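PDB 6PB3: rhizobiales Sp. Pch2 from Marine metagenome, which probably acts as a TRIP13-like, hexameric AAA+ ATPase that remodels HORMA-domain proteins and so regulates cGAS-like enzymes in bacterial immunity against phages. Local coordinates for residues A[75-81]-A[198-204]; A[251-256]-A[294-299]; A[17-23]-A[92-96]; A[51-55]-A[67-71]. One frame throughout, in Å; residues are numbered along the deposited sequence.

How the interactions relate
Interactions 1 and 3 lie together in the ATPase core, while 4 and 2 lie farther out. Interaction 1 joins two central strands of the mixed sheet, and interaction 3, its centre 18 Å from that of interaction 1, packs the N-terminal segment on helices 87-93 and 95-102, which follow strand 76-81. These two alternate along the chain and touch, Ile200 CD1 lying 4.2 Å from Ile94 CG2. Interaction 4 falls between the two segments of interaction 3, helix 68-71 leading into strand 76-81, yet its centre is 21 Å from that of interaction 1. Interaction 2 comes last, 33 Å from interaction 1 between centres, in the C-terminal helical part. The layout is consistent with the core-plus-lid plan of AAA+ subunits.

Interaction 1 of 4, residues A[75-81]-A[198-204]; sequences PLIVLAG and AVIMCTN
Leu76 and Val78 both lean on Met201, modelled as selenomethionine, across two parallel strands inclined at 18°. Met201 CG stands between its own backbone N and carbonyl carbon (chi1 68°), a placing that sets this methylene 3.7 Å from Leu76 CD1 and 3.8 Å from Val78 CG2. Leu76 crosses Met201 at a slant, while Val78 runs alongside it and points the same way. Farther along this face Thr203 CG2 meets Ala80 CB at 3.8 Å; its hydroxyl OG1 is bonded instead to Arg205 O. Helix 179-192 packs over Leu76, Val199 and Met201.

On the other face Leu79 has CG opposite its carbonyl carbon (chi1 -51°). Its CD1 lies 4.0 Å from Cys202 SG and its CG 4.1 Å from Ile200 CG2. Six backbone hydrogen bonds tie the strands, from Val199 N to Pro75 O (2.9 Å) through to Gly81 N to Thr203 O (3.3 Å), the longest of the set.

Gly81 belongs to a probable Walker A loop. Asn204 directly follows the neighbouring strand, where AAA+ ATPases usually carry sensor 1, so it is probably that residue; its side chain is about 5 Å from a bound sulfate. The chemistry thus divides: apolar contacts and regular amide bonds fix the register inside, and the strand ends bring the Gly81 backbone and the Asn204 amide beside the probable nucleotide pocket.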
loop_
_atom_site.group_PDB
_atom_site.type_symbol
_atom_site.label_atom_id
_atom_site.label_comp_id
_atom_site.label_asym_id
_atom_site.label_seq_id
_atom_site.Cartn_x
_atom_site.Cartn_y
_atom_site.Cartn_z
ATOM N N PRO A 75 -7.630 19.952 29.480
ATOM C CA PRO A 75 -8.658 18.997 29.969
ATOM C C PRO A 75 -9.304 18.159 28.871
ATOM O O PRO A 75 -10.506 18.230 28.600
ATOM C CB PRO A 75 -9.663 19.925 30.667
ATOM C CG PRO A 75 -9.562 21.211 29.923
ATOM C CD PRO A 75 -8.124 21.342 29.450
ATOM N N LEU A 76 -8.502 17.297 28.251
ATOM C CA LEU A 76 -8.947 16.418 27.180
ATOM C C LEU A 76 -8.500 15.003 27.501
ATOM O O LEU A 76 -7.344 14.788 27.875
ATOM C CB LEU A 76 -8.373 16.862 25.822
ATOM C CG LEU A 76 -8.421 15.844 24.675
ATOM C CD1 LEU A 76 -9.847 15.646 24.151
ATOM C CD2 LEU A 76 -7.473 16.254 23.526
ATOM N N ILE A 77 -9.403 14.043 27.334
ATOM C CA ILE A 77 -9.093 12.628 27.509
ATOM C C ILE A 77 -9.460 11.900 26.228
ATOM O O ILE A 77 -10.579 12.046 25.719
ATOM C CB ILE A 77 -9.836 12.018 28.713
ATOM C CG1 ILE A 77 -9.477 12.782 29.983
ATOM C CG2 ILE A 77 -9.464 10.539 28.858
ATOM C CD1 ILE A 77 -10.359 12.460 31.187
ATOM N N VAL A 78 -8.525 11.110 25.714
ATOM C CA VAL A 78 -8.709 10.372 24.471
ATOM C C VAL A 78 -8.929 8.905 24.813
ATOM O O VAL A 78 -8.139 8.311 25.556
ATOM C CB VAL A 78 -7.500 10.555 23.539
ATOM C CG1 VAL A 78 -7.584 9.602 22.334
ATOM C CG2 VAL A 78 -7.451 11.986 23.035
ATOM N N LEU A 79 -10.005 8.327 24.283
ATOM C CA LEU A 79 -10.251 6.889 24.336
ATOM C C LEU A 79 -9.973 6.332 22.955
ATOM O O LEU A 79 -10.669 6.685 21.998
ATOM C CB LEU A 79 -11.691 6.573 24.764
ATOM C CG LEU A 79 -12.259 7.211 26.028
ATOM C CD1 LEU A 79 -13.617 6.546 26.382
ATOM C CD2 LEU A 79 -11.294 7.095 27.185
ATOM N N ALA A 80 -8.964 5.464 22.850
ATOM C CA ALA A 80 -8.496 4.967 21.562
ATOM C C ALA A 80 -8.444 3.445 21.570
ATOM O O ALA A 80 -8.043 2.842 22.571
ATOM C CB ALA A 80 -7.095 5.511 21.239
ATOM N N GLY A 81 -8.829 2.820 20.466
ATOM C CA GLY A 81 -8.657 1.389 20.328
ATOM C C GLY A 81 -9.772 0.736 19.530
ATOM O O GLY A 81 -10.559 1.399 18.859
ATOM N N ALA A 198 -14.451 19.313 31.065
ATOM C CA ALA A 198 -13.521 18.383 30.424
ATOM C C ALA A 198 -14.107 17.871 29.113
ATOM O O ALA A 198 -15.319 17.919 28.887
ATOM C CB ALA A 198 -13.204 17.188 31.327
ATOM N N VAL A 199 -13.227 17.347 28.258
ATOM C CA VAL A 199 -13.608 16.822 26.954
ATOM C C VAL A 199 -13.180 15.366 26.879
ATOM O O VAL A 199 -12.038 15.032 27.211
ATOM C CB VAL A 199 -12.975 17.615 25.790
ATOM C CG1 VAL A 199 -13.565 17.139 24.444
ATOM C CG2 VAL A 199 -13.150 19.112 25.975
ATOM N N ILE A 200 -14.090 14.509 26.434
ATOM C CA ILE A 200 -13.786 13.121 26.127
ATOM C C ILE A 200 -13.907 12.954 24.628
ATOM O O ILE A 200 -14.932 13.313 24.029
ATOM C CB ILE A 200 -14.738 12.141 26.839
ATOM C CG1 ILE A 200 -14.654 12.314 28.357
ATOM C CG2 ILE A 200 -14.438 10.696 26.380
ATOM C CD1 ILE A 200 -15.719 11.553 29.134
HETATM N N MSE A 201 -12.892 12.383 24.021
HETATM C CA MSE A 201 -13.103 12.042 22.633
HETATM C C MSE A 201 -12.667 10.627 22.337
HETATM O O MSE A 201 -11.663 10.139 22.849
HETATM C CB MSE A 201 -12.408 13.046 21.742
HETATM C CG MSE A 201 -10.932 13.039 21.776
HETATM SE SE MSE A 201 -10.528 13.962 20.130
HETATM C CE MSE A 201 -11.409 12.734 18.957
ATOM N N CYS A 202 -13.453 9.963 21.501
ATOM C CA CYS A 202 -13.230 8.574 21.147
ATOM C C CYS A 202 -12.721 8.505 19.718
ATOM O O CYS A 202 -13.180 9.254 18.851
ATOM C CB CYS A 202 -14.530 7.743 21.290
ATOM S SG CYS A 202 -15.244 7.819 22.951
ATOM N N THR A 203 -11.787 7.588 19.481
ATOM C CA THR A 203 -11.249 7.329 18.158
ATOM C C THR A 203 -10.908 5.851 18.085
ATOM O O THR A 203 -10.572 5.224 19.094
ATOM C CB THR A 203 -10.011 8.182 17.875
ATOM O OG1 THR A 203 -9.569 7.944 16.540
ATOM C CG2 THR A 203 -8.893 7.831 18.844
ATOM N N ASN A 204 -11.026 5.285 16.892
ATOM C CA ASN A 204 -10.620 3.898 16.716
ATOM C C ASN A 204 -9.107 3.777 16.724
ATOM O O ASN A 204 -8.544 2.943 17.441
ATOM C CB ASN A 204 -11.204 3.348 15.423
ATOM C CG ASN A 204 -12.680 3.562 15.348
ATOM O OD1 ASN A 204 -13.372 3.605 16.373
ATOM N ND2 ASN A 204 -13.180 3.725 14.136
#

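Interaction 2 of 4, residues A[251-256]-A[294-299]; sequences GLVAAT and ALAIAQ
Thr256, which rests its CG2 on Ala298 CB, turns its hydroxyl back into its own helix: OG1 lies 2.8 Å from Leu252 O and 3.2 Å from Val253 O, so two carbonyls compete for one proton. Arg231 NE adds a weak hydrogen bond to OG1, and Arg231 NH2 bonds to Val253 O. With OG1 held between its backbone N and carbonyl carbon (chi1 57°), the methyl is left to face the partner helix.

Between helices 251-255 and 294-299 the evidence is of apolar packing. The short axes run 9.2 Å apart and only 10° from parallel. Leu252 sends out one branch: a single methyl, CD2, sits 3.4 Å from Ala294 O and at the same time 3.8 Å from Ala298 CB, one turn on. Ala255 points at the other helix, where its CB meets Ala298 CB (3.9 Å) with Leu295 CD1 and Gln299 CG arranged about it. Leu295 reaches that place because its CG extends opposite the backbone N (chi1 -180°), which carries CD1 to within 3.7 Å of Gly251 O.

Small alanines therefore line the middle, and longer side chains bridge outward from it. Leu252 and Ala294 are buried, whereas Gln299 lies at the exposed border. Helix 228-239 packs on Leu252, and helix 268-283 touches Thr256 and Ala294. Four helices gathered in this way after the nucleotide-binding domain are consistent with the C-terminal helical lid of an AAA+ ATPase.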
loop_
_atom_site.group_PDB
_atom_site.type_symbol
_atom_site.label_atom_id
_atom_site.label_comp_id
_atom_site.label_asym_id
_atom_site.label_seq_id
_atom_site.Cartn_x
_atom_site.Cartn_y
_atom_site.Cartn_z
ATOM N N GLY A 251 -10.041 -22.756 30.662
ATOM C CA GLY A 251 -10.009 -23.251 29.294
ATOM C C GLY A 251 -10.539 -22.240 28.296
ATOM O O GLY A 251 -9.966 -22.053 27.220
ATOM N N LEU A 252 -11.631 -21.558 28.643
ATOM C CA LEU A 252 -12.176 -20.549 27.741
ATOM C C LEU A 252 -11.305 -19.304 27.704
ATOM O O LEU A 252 -11.227 -18.634 26.672
ATOM C CB LEU A 252 -13.595 -20.174 28.160
ATOM C CG LEU A 252 -14.719 -21.184 28.004
ATOM C CD1 LEU A 252 -15.950 -20.706 28.769
ATOM C CD2 LEU A 252 -15.037 -21.354 26.522
ATOM N N VAL A 253 -10.652 -18.978 28.819
ATOM C CA VAL A 253 -9.660 -17.908 28.821
ATOM C C VAL A 253 -8.514 -18.248 27.874
ATOM O O VAL A 253 -8.070 -17.419 27.070
ATOM C CB VAL A 253 -9.144 -17.667 30.250
ATOM C CG1 VAL A 253 -7.930 -16.735 30.217
ATOM C CG2 VAL A 253 -10.241 -17.101 31.118
ATOM N N ALA A 254 -8.028 -19.481 27.950
ATOM C CA ALA A 254 -6.938 -19.898 27.076
ATOM C C ALA A 254 -7.389 -19.965 25.622
ATOM O O ALA A 254 -6.640 -19.578 24.715
ATOM C CB ALA A 254 -6.378 -21.247 27.535
ATOM N N ALA A 255 -8.611 -20.446 25.379
ATOM C CA ALA A 255 -9.091 -20.568 24.010
ATOM C C ALA A 255 -9.313 -19.215 23.355
ATOM O O ALA A 255 -9.337 -19.135 22.124
ATOM C CB ALA A 255 -10.386 -21.383 23.976
ATOM N N THR A 256 -9.465 -18.151 24.132
ATOM C CA THR A 256 -9.695 -16.840 23.550
ATOM C C THR A 256 -8.447 -15.966 23.561
ATOM O O THR A 256 -8.507 -14.805 23.129
ATOM C CB THR A 256 -10.863 -16.154 24.273
ATOM O OG1 THR A 256 -10.594 -16.072 25.680
ATOM C CG2 THR A 256 -12.125 -16.973 24.059
ATOM N N ALA A 294 -19.339 -24.923 24.927
ATOM C CA ALA A 294 -18.795 -23.572 24.994
ATOM C C ALA A 294 -17.317 -23.551 24.621
ATOM O O ALA A 294 -16.846 -22.616 23.963
ATOM C CB ALA A 294 -19.009 -22.983 26.392
ATOM N N LEU A 295 -16.559 -24.566 25.046
ATOM C CA LEU A 295 -15.148 -24.594 24.690
ATOM C C LEU A 295 -14.979 -24.874 23.206
ATOM O O LEU A 295 -14.175 -24.219 22.529
ATOM C CB LEU A 295 -14.407 -25.637 25.524
ATOM C CG LEU A 295 -12.903 -25.737 25.231
ATOM C CD1 LEU A 295 -12.190 -24.421 25.541
ATOM C CD2 LEU A 295 -12.259 -26.899 25.991
ATOM N N ALA A 296 -15.749 -25.832 22.682
ATOM C CA ALA A 296 -15.681 -26.144 21.259
ATOM C C ALA A 296 -16.018 -24.918 20.421
ATOM O O ALA A 296 -15.395 -24.675 19.381
ATOM C CB ALA A 296 -16.615 -27.315 20.927
ATOM N N ILE A 297 -16.979 -24.113 20.877
ATOM C CA ILE A 297 -17.319 -22.895 20.151
ATOM C C ILE A 297 -16.151 -21.911 20.186
ATOM O O ILE A 297 -15.755 -21.357 19.155
ATOM C CB ILE A 297 -18.600 -22.270 20.724
ATOM C CG1 ILE A 297 -19.808 -23.162 20.410
ATOM C CG2 ILE A 297 -18.785 -20.881 20.165
ATOM C CD1 ILE A 297 -21.070 -22.796 21.174
ATOM N N ALA A 298 -15.574 -21.689 21.372
ATOM C CA ALA A 298 -14.478 -20.728 21.488
ATOM C C ALA A 298 -13.293 -21.128 20.615
ATOM O O ALA A 298 -12.646 -20.273 20.003
ATOM C CB ALA A 298 -14.033 -20.598 22.945
ATOM N N GLN A 299 -13.006 -22.430 20.536
ATOM C CA GLN A 299 -11.812 -22.886 19.834
ATOM C C GLN A 299 -11.993 -22.818 18.322
ATOM O O GLN A 299 -11.058 -22.453 17.596
ATOM C CB GLN A 299 -11.459 -24.306 20.275
ATOM C CG GLN A 299 -11.049 -24.431 21.740
ATOM C CD GLN A 299 -10.480 -25.806 22.055
ATOM O OE1 GLN A 299 -10.705 -26.767 21.313
ATOM N NE2 GLN A 299 -9.730 -25.903 23.149
#

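Interaction 3 of 4, residues A[17-23]-A[92-96]; sequences YPDVDAR and ETIGD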
loop_
_atom_site.group_PDB
_atom_site.type_symbol
_atom_site.label_atom_id
_atom_site.label_comp_id
_atom_site.label_asym_id
_atom_site.label_seq_id
_atom_site.Cartn_x
_atom_site.Cartn_y
_atom_site.Cartn_z
ATOM N N TYR A 17 -26.026 13.628 35.509
ATOM C CA TYR A 17 -25.594 12.574 36.404
ATOM C C TYR A 17 -25.699 13.028 37.854
ATOM O O TYR A 17 -25.581 14.222 38.147
ATOM C CB TYR A 17 -24.156 12.151 36.098
ATOM C CG TYR A 17 -23.970 11.702 34.670
ATOM C CD1 TYR A 17 -24.297 10.411 34.283
ATOM C CD2 TYR A 17 -23.457 12.562 33.712
ATOM C CE1 TYR A 17 -24.118 9.992 32.971
ATOM C CE2 TYR A 17 -23.274 12.150 32.409
ATOM C CZ TYR A 17 -23.620 10.865 32.040
ATOM O OH TYR A 17 -23.445 10.442 30.730
ATOM N N PRO A 18 -25.920 12.099 38.789
ATOM C CA PRO A 18 -26.082 10.648 38.613
ATOM C C PRO A 18 -27.366 10.216 37.896
ATOM O O PRO A 18 -28.386 10.909 37.914
ATOM C CB PRO A 18 -26.097 10.120 40.058
ATOM C CG PRO A 18 -25.585 11.231 40.903
ATOM C CD PRO A 18 -25.943 12.487 40.207
ATOM N N ASP A 19 -27.303 9.026 37.304
ATOM C CA ASP A 19 -28.406 8.443 36.552
ATOM C C ASP A 19 -28.434 6.937 36.791
ATOM O O ASP A 19 -27.398 6.274 36.645
ATOM C CB ASP A 19 -28.245 8.749 35.060
ATOM C CG ASP A 19 -29.476 8.413 34.266
ATOM O OD1 ASP A 19 -29.890 7.233 34.260
ATOM O OD2 ASP A 19 -30.037 9.344 33.660
ATOM N N VAL A 20 -29.617 6.414 37.148
ATOM C CA VAL A 20 -29.799 4.978 37.390
ATOM C C VAL A 20 -29.453 4.171 36.142
ATOM O O VAL A 20 -28.864 3.087 36.230
ATOM C CB VAL A 20 -31.246 4.672 37.836
ATOM C CG1 VAL A 20 -31.456 4.922 39.334
ATOM C CG2 VAL A 20 -32.235 5.476 37.017
ATOM N N ASP A 21 -29.857 4.662 34.965
ATOM C CA ASP A 21 -29.614 3.919 33.732
ATOM C C ASP A 21 -28.140 3.950 33.360
ATOM O O ASP A 21 -27.590 2.944 32.897
ATOM C CB ASP A 21 -30.478 4.477 32.597
ATOM C CG ASP A 21 -30.436 3.608 31.333
ATOM O OD1 ASP A 21 -30.449 2.357 31.445
ATOM O OD2 ASP A 21 -30.400 4.182 30.221
ATOM N N ALA A 22 -27.470 5.086 33.564
ATOM C CA ALA A 22 -26.031 5.107 33.319
ATOM C C ALA A 22 -25.316 4.132 34.246
ATOM O O ALA A 22 -24.445 3.373 33.808
ATOM C CB ALA A 22 -25.478 6.523 33.480
ATOM N N ARG A 23 -25.686 4.122 35.530
ATOM C CA ARG A 23 -25.054 3.204 36.470
ATOM C C ARG A 23 -25.243 1.761 36.014
ATOM O O ARG A 23 -24.300 0.961 36.041
ATOM C CB ARG A 23 -25.628 3.413 37.881
ATOM C CG ARG A 23 -24.732 2.859 39.001
ATOM C CD ARG A 23 -25.394 1.699 39.731
ATOM N NE ARG A 23 -24.485 1.037 40.675
ATOM C CZ ARG A 23 -24.786 -0.059 41.372
ATOM N NH1 ARG A 23 -25.978 -0.629 41.249
ATOM N NH2 ARG A 23 -23.894 -0.591 42.199
ATOM N N GLU A 92 -20.267 7.555 27.571
ATOM C CA GLU A 92 -21.616 8.067 27.776
ATOM C C GLU A 92 -22.153 7.796 29.166
ATOM O O GLU A 92 -23.187 8.363 29.528
ATOM C CB GLU A 92 -22.582 7.454 26.765
ATOM C CG GLU A 92 -22.381 7.918 25.331
ATOM C CD GLU A 92 -23.382 7.254 24.399
ATOM O OE1 GLU A 92 -24.020 6.269 24.830
ATOM O OE2 GLU A 92 -23.534 7.708 23.244
ATOM N N THR A 93 -21.511 6.930 29.943
ATOM C CA THR A 93 -22.032 6.599 31.261
ATOM C C THR A 93 -21.083 6.914 32.409
ATOM O O THR A 93 -21.543 6.989 33.556
ATOM C CB THR A 93 -22.410 5.112 31.325
ATOM O OG1 THR A 93 -21.266 4.306 31.003
ATOM C CG2 THR A 93 -23.526 4.823 30.338
ATOM N N ILE A 94 -19.793 7.124 32.132
ATOM C CA ILE A 94 -18.777 7.278 33.169
ATOM C C ILE A 94 -19.048 8.472 34.070
ATOM O O ILE A 94 -18.552 8.515 35.204
ATOM C CB ILE A 94 -17.383 7.385 32.510
ATOM C CG1 ILE A 94 -16.269 7.119 33.521
ATOM C CG2 ILE A 94 -17.199 8.743 31.823
ATOM C CD1 ILE A 94 -16.435 5.790 34.245
ATOM N N GLY A 95 -19.832 9.443 33.600
ATOM C CA GLY A 95 -20.144 10.611 34.400
ATOM C C GLY A 95 -20.899 10.285 35.671
ATOM O O GLY A 95 -20.833 11.053 36.637
ATOM N N ASP A 96 -21.601 9.149 35.697
ATOM C CA ASP A 96 -22.233 8.694 36.925
ATOM C C ASP A 96 -21.192 8.326 37.963
ATOM O O ASP A 96 -21.362 8.607 39.155
ATOM C CB ASP A 96 -23.128 7.494 36.637
ATOM C CG ASP A 96 -24.001 7.145 37.808
ATOM O OD1 ASP A 96 -25.076 7.764 37.929
ATOM O OD2 ASP A 96 -23.609 6.271 38.611
HETATM O O HOH W 1 -20.840 10.004 31.031
#
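Tyr17 lies flat on the Gly95 backbone in a CH-pi contact, just ahead of an N-capped helix: Asp19 caps helix 20-23, its OD1 accepting from Asp21 N (2.7 Å) and, weakly, from Ala22 N. Gly95 CA sits 3.9 Å from the ring centroid and 8° off the ring normal, and the absence of a side chain there lets the ring settle. Tyr17 OH bonds at the ring edge to Glu92 O; the modelled 2.4 Å is very short, so its exact length is doubtful. A water joins the same corner, accepting from Gly95 N at 2.8 Å and donating weakly to Tyr17 OH. This buried side, with Ala22 CB against Thr93 CB, is tight.

Pro18, after a cis peptide, is at the exposed border, its CB still against Asp96 OD1. The loose side is Arg23: its aliphatic stem meets Asp96, but NE remains 5.7 Å from Asp96 OD2 and the guanidinium leads away. The contact thus pins the N-terminal segment to helix 87-93, which begins within the probable P-loop, and to helix 95-102. Asp96, its CG opposite the backbone N (chi1 -169°), reaches across with OD1 to take Asp19 N at 2.6 Å, nearly straight at 164°.

Interaction 4 of 4, residues A[51-55]-A[67-71]; sequences GLSAW and VKNVI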
loop_
_atom_site.group_PDB
_atom_site.type_symbol
_atom_site.label_atom_id
_atom_site.label_comp_id
_atom_site.label_asym_id
_atom_site.label_seq_id
_atom_site.Cartn_x
_atom_site.Cartn_y
_atom_site.Cartn_z
ATOM N N GLY A 51 -8.195 18.288 44.549
ATOM C CA GLY A 51 -8.213 16.974 45.167
ATOM C C GLY A 51 -6.940 16.189 44.915
ATOM O O GLY A 51 -6.511 15.402 45.761
ATOM N N LEU A 52 -6.323 16.383 43.743
ATOM C CA LEU A 52 -5.044 15.727 43.476
ATOM C C LEU A 52 -3.923 16.368 44.284
ATOM O O LEU A 52 -3.066 15.666 44.838
ATOM C CB LEU A 52 -4.711 15.781 41.983
ATOM C CG LEU A 52 -3.423 15.065 41.558
ATOM C CD1 LEU A 52 -3.527 13.568 41.863
ATOM C CD2 LEU A 52 -3.143 15.281 40.074
ATOM N N SER A 53 -3.911 17.700 44.361
ATOM C CA SER A 53 -2.915 18.380 45.184
ATOM C C SER A 53 -3.017 17.944 46.637
ATOM O O SER A 53 -1.999 17.683 47.287
ATOM C CB SER A 53 -3.080 19.892 45.078
ATOM O OG SER A 53 -3.201 20.289 43.728
ATOM N N ALA A 54 -4.239 17.852 47.163
ATOM C CA ALA A 54 -4.401 17.452 48.557
ATOM C C ALA A 54 -3.925 16.025 48.770
ATOM O O ALA A 54 -3.215 15.743 49.738
ATOM C CB ALA A 54 -5.855 17.607 48.988
ATOM N N TRP A 55 -4.277 15.115 47.853
ATOM C CA TRP A 55 -3.771 13.747 47.950
ATOM C C TRP A 55 -2.250 13.719 47.962
ATOM O O TRP A 55 -1.646 12.997 48.763
ATOM C CB TRP A 55 -4.300 12.888 46.803
ATOM C CG TRP A 55 -3.533 11.600 46.679
ATOM C CD1 TRP A 55 -3.767 10.440 47.353
ATOM C CD2 TRP A 55 -2.386 11.357 45.851
ATOM N NE1 TRP A 55 -2.848 9.485 46.990
ATOM C CE2 TRP A 55 -1.988 10.022 46.070
ATOM C CE3 TRP A 55 -1.662 12.136 44.942
ATOM C CZ2 TRP A 55 -0.900 9.447 45.412
ATOM C CZ3 TRP A 55 -0.572 11.563 44.293
ATOM C CH2 TRP A 55 -0.205 10.232 44.534
ATOM N N VAL A 67 2.805 15.444 40.613
ATOM C CA VAL A 67 1.529 15.863 40.044
ATOM C C VAL A 67 1.646 17.132 39.222
ATOM O O VAL A 67 0.679 17.486 38.524
ATOM C CB VAL A 67 0.457 16.048 41.137
ATOM C CG1 VAL A 67 0.216 14.738 41.860
ATOM C CG2 VAL A 67 0.892 17.123 42.108
ATOM N N LYS A 68 2.786 17.832 39.283
ATOM C CA LYS A 68 2.950 19.058 38.511
ATOM C C LYS A 68 2.646 18.821 37.040
ATOM O O LYS A 68 2.036 19.669 36.379
ATOM C CB LYS A 68 4.369 19.611 38.681
ATOM N N ASN A 69 3.049 17.662 36.516
ATOM C CA ASN A 69 2.735 17.349 35.128
ATOM C C ASN A 69 1.248 17.063 34.942
ATOM O O ASN A 69 0.650 17.523 33.964
ATOM C CB ASN A 69 3.590 16.176 34.637
ATOM C CG ASN A 69 3.633 15.017 35.622
ATOM O OD1 ASN A 69 2.670 14.758 36.343
ATOM N ND2 ASN A 69 4.760 14.311 35.654
ATOM N N VAL A 70 0.623 16.339 35.879
ATOM C CA VAL A 70 -0.746 15.864 35.660
ATOM C C VAL A 70 -1.742 17.017 35.692
ATOM O O VAL A 70 -2.724 17.030 34.941
ATOM C CB VAL A 70 -1.119 14.787 36.696
ATOM C CG1 VAL A 70 -2.575 14.406 36.557
ATOM C CG2 VAL A 70 -0.255 13.576 36.534
ATOM N N ILE A 71 -1.517 17.999 36.556
ATOM C CA ILE A 71 -2.544 19.007 36.799
ATOM C C ILE A 71 -2.627 19.981 35.634
ATOM O O ILE A 71 -3.716 20.315 35.154
ATOM C CB ILE A 71 -2.268 19.732 38.125
ATOM C CG1 ILE A 71 -2.710 18.857 39.292
ATOM C CG2 ILE A 71 -2.973 21.075 38.161
ATOM C CD1 ILE A 71 -2.585 19.544 40.624
#
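Leu52 carries the aliphatic part of this contact, meeting three side chains of segment 67-71 with different approaches. Toward Val67 the two side chains come tip to tip, CG of Leu52 lying 3.7 Å from Val67 CG1. Val70 crosses Leu52 at about a right angle, its CG1 3.7 Å from Leu52 CD2. Ile71 slides past in the opposite direction and brings CG1 to 3.7 Å from that same CD2. Leu52 owes this reach to CG standing opposite its backbone N (chi1 -177°), which carries the isopropyl group from helix 51-55 toward Val67, Val70 and Ile71.

The aromatic share is smaller. Trp55 presents the rim of its indole, CZ3, to Val67 CG1 at 4.1 Å, near the ring plane, so neither face is used by Val67. The indole also stacks with His59, and its NE1 donates to Thr287 O of the third subunit.

One mixed polar-apolar approach lies at the border, Ser53 OG to Ile71 CD1 at 3.3 Å; the hydroxyl has a weak hydrogen bond to Pro49 O within its own helix.

Leu52 also touches Tyr284 of the third subunit. The joint between these helices therefore rests on van der Waals packing of aliphatic groups within the chain, while the directional bond at Trp55 is spent on the neighbouring subunit, coupling this small apolar cluster to the hexamer interface.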